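Local coordinates for DUF3201 domain-containing protein (Pyrococcus furiosus, PDB 1YB3), which is of unknown function, a conserved protein of a hyperthermophilic archaeon that belongs to the DUF3201 family, at residues W22-E27 with L151-E156. Numbering follows the deposited sequence.
Sequences WGDIFE and LGFDKE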
loop_
_atom_site.group_PDB
_atom_site.type_symbol
_atom_site.label_atom_id
_atom_site.label_comp_id
_atom_site.label_asym_id
_atom_site.label_seq_id
_atom_site.Cartn_x
_atom_site.Cartn_y
_atom_site.Cartn_z
ATOM N N TRP A 22 4.297 16.214 -0.788
ATOM C CA TRP A 22 3.450 16.662 0.303
ATOM C C TRP A 22 2.135 17.296 -0.168
ATOM O O TRP A 22 1.072 16.967 0.371
ATOM C CB TRP A 22 4.228 17.551 1.303
ATOM C CG TRP A 22 4.912 16.735 2.363
ATOM C CD1 TRP A 22 4.416 16.426 3.600
ATOM C CD2 TRP A 22 6.199 16.110 2.284
ATOM N NE1 TRP A 22 5.304 15.651 4.282
ATOM C CE2 TRP A 22 6.410 15.440 3.507
ATOM C CE3 TRP A 22 7.192 16.049 1.303
ATOM C CZ2 TRP A 22 7.585 14.721 3.784
ATOM C CZ3 TRP A 22 8.361 15.330 1.573
ATOM C CH2 TRP A 22 8.543 14.676 2.807
ATOM N N GLY A 23 2.191 18.149 -1.199
ATOM C CA GLY A 23 0.994 18.808 -1.750
ATOM C C GLY A 23 -0.020 17.792 -2.262
ATOM O O GLY A 23 -1.218 17.912 -1.996
ATOM N N ASP A 24 0.473 16.773 -2.956
ATOM C CA ASP A 24 -0.401 15.729 -3.496
ATOM C C ASP A 24 -1.128 14.942 -2.398
ATOM O O ASP A 24 -2.293 14.556 -2.597
ATOM C CB ASP A 24 0.373 14.757 -4.398
ATOM C CG ASP A 24 0.666 15.328 -5.791
ATOM O OD1 ASP A 24 0.401 16.528 -6.044
ATOM O OD2 ASP A 24 1.169 14.554 -6.635
ATOM N N ILE A 25 -0.453 14.650 -1.284
ATOM C CA ILE A 25 -1.111 13.899 -0.201
ATOM C C ILE A 25 -2.099 14.748 0.604
ATOM O O ILE A 25 -3.181 14.268 0.997
ATOM C CB ILE A 25 -0.113 13.128 0.703
ATOM C CG1 ILE A 25 0.499 11.967 -0.077
ATOM C CG2 ILE A 25 -0.787 12.569 1.964
ATOM C CD1 ILE A 25 -0.525 10.908 -0.537
ATOM N N PHE A 26 -1.765 16.017 0.834
ATOM C CA PHE A 26 -2.741 16.882 1.490
ATOM C C PHE A 26 -4.013 16.956 0.625
ATOM O O PHE A 26 -5.135 16.861 1.144
ATOM C CB PHE A 26 -2.151 18.269 1.793
ATOM C CG PHE A 26 -1.110 18.255 2.885
ATOM C CD1 PHE A 26 -1.416 17.765 4.158
ATOM C CD2 PHE A 26 0.178 18.748 2.650
ATOM C CE1 PHE A 26 -0.450 17.748 5.173
ATOM C CE2 PHE A 26 1.158 18.739 3.665
ATOM C CZ PHE A 26 0.844 18.234 4.919
ATOM N N GLU A 27 -3.826 17.050 -0.691
ATOM C CA GLU A 27 -4.938 17.125 -1.648
ATOM C C GLU A 27 -5.731 15.816 -1.666
ATOM O O GLU A 27 -6.977 15.820 -1.595
ATOM C CB GLU A 27 -4.418 17.446 -3.052
ATOM C CG GLU A 27 -5.498 17.461 -4.146
ATOM C CD GLU A 27 -4.927 17.761 -5.531
ATOM O OE1 GLU A 27 -5.191 18.878 -6.050
ATOM O OE2 GLU A 27 -4.209 16.892 -6.094
ATOM N N LEU A 151 1.796 3.333 -7.148
ATOM C CA LEU A 151 1.150 3.927 -8.336
ATOM C C LEU A 151 1.859 5.076 -9.054
ATOM O O LEU A 151 1.241 5.740 -9.900
ATOM C CB LEU A 151 -0.269 4.383 -7.994
ATOM C CG LEU A 151 -1.195 3.196 -7.730
ATOM C CD1 LEU A 151 -2.365 3.600 -6.905
ATOM C CD2 LEU A 151 -1.613 2.513 -9.024
ATOM N N GLY A 152 3.116 5.339 -8.736
ATOM C CA GLY A 152 3.722 6.594 -9.239
ATOM C C GLY A 152 2.844 7.802 -8.892
ATOM O O GLY A 152 2.019 7.734 -7.980
ATOM N N PHE A 153 2.992 8.908 -9.630
ATOM C CA PHE A 153 2.258 10.130 -9.282
ATOM C C PHE A 153 0.985 10.313 -10.101
ATOM O O PHE A 153 0.689 11.411 -10.610
ATOM C CB PHE A 153 3.180 11.368 -9.349
ATOM C CG PHE A 153 4.208 11.409 -8.238
ATOM C CD1 PHE A 153 3.856 11.858 -6.964
ATOM C CD2 PHE A 153 5.504 10.967 -8.460
ATOM C CE1 PHE A 153 4.797 11.883 -5.919
ATOM C CE2 PHE A 153 6.465 10.985 -7.408
ATOM C CZ PHE A 153 6.095 11.449 -6.149
ATOM N N ASP A 154 0.245 9.215 -10.225
ATOM C CA ASP A 154 -0.971 9.186 -11.053
ATOM C C ASP A 154 -2.194 9.271 -10.148
ATOM O O ASP A 154 -2.632 8.269 -9.557
ATOM C CB ASP A 154 -0.977 7.924 -11.920
ATOM C CG ASP A 154 -2.086 7.928 -12.968
ATOM O OD1 ASP A 154 -3.154 8.520 -12.715
ATOM O OD2 ASP A 154 -1.871 7.330 -14.048
ATOM N N LYS A 155 -2.754 10.473 -10.054
ATOM C CA LYS A 155 -3.929 10.747 -9.204
ATOM C C LYS A 155 -5.162 9.942 -9.620
ATOM O O LYS A 155 -5.848 9.359 -8.784
ATOM C CB LYS A 155 -4.248 12.256 -9.219
ATOM C CG LYS A 155 -3.064 13.149 -8.839
ATOM C CD LYS A 155 -3.420 14.650 -8.969
ATOM C CE LYS A 155 -2.224 15.521 -8.590
ATOM N NZ LYS A 155 -2.582 16.969 -8.494
ATOM N N GLU A 156 -5.415 9.861 -10.921
ATOM C CA GLU A 156 -6.544 9.059 -11.416
ATOM C C GLU A 156 -6.427 7.616 -10.960
ATOM O O GLU A 156 -7.423 7.002 -10.571
ATOM C CB GLU A 156 -6.608 9.119 -12.955
ATOM C CG GLU A 156 -7.882 8.474 -13.585
ATOM C CD GLU A 156 -7.754 6.939 -13.876
ATOM O OE1 GLU A 156 -6.635 6.391 -13.768
ATOM O OE2 GLU A 156 -8.782 6.280 -14.227
#
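A single lysine, K155, reaches from one helix to another and brings its ammonium group to two acids one helical turn apart, D24 and E27. The grip is uneven. K155 NZ gives a hydrogen-bonded salt bridge of 2.9 Å to E27 OE2, taken on that oxygen's syn lone pair, whereas the link from K155 NZ to D24 OD1, at 3.9 Å, is a long salt bridge. The lysine chain is stretched out beyond CG and meets both acidic side chains at about a right angle, and K155 CE also lies 3.5 Å from E27 OE2. E27 reaches across with its CG anti to the backbone N (chi1 176°) and an extended chain, which carries the carboxylate out to the ammonium. A glutamine in place of E27 would probably leave that ammonium with only the long salt bridge to D24 as its charged partner in this cluster.

The acids sit on the long N-terminal helix 11-35, and the lysine opens helix 155-171, the last helix of the chain, just after the turn that leaves strand 144-150 of the seven-stranded antiparallel sheet. D154 is the N-cap of that last helix, its OD1 bonded to the backbone N of E157. The side chains of D24, which is buried, and K155, which is exposed, also both touch F83 of strand 82-90.

The other carboxylate oxygen of D24 turns to F153: D24 OD2 lies 3.8 Å from F153 CD1, approaching obliquely, with the carboxylate and ring planes 66° apart. The same ring makes a cation-pi contact with R20, one turn earlier on the N-terminal helix.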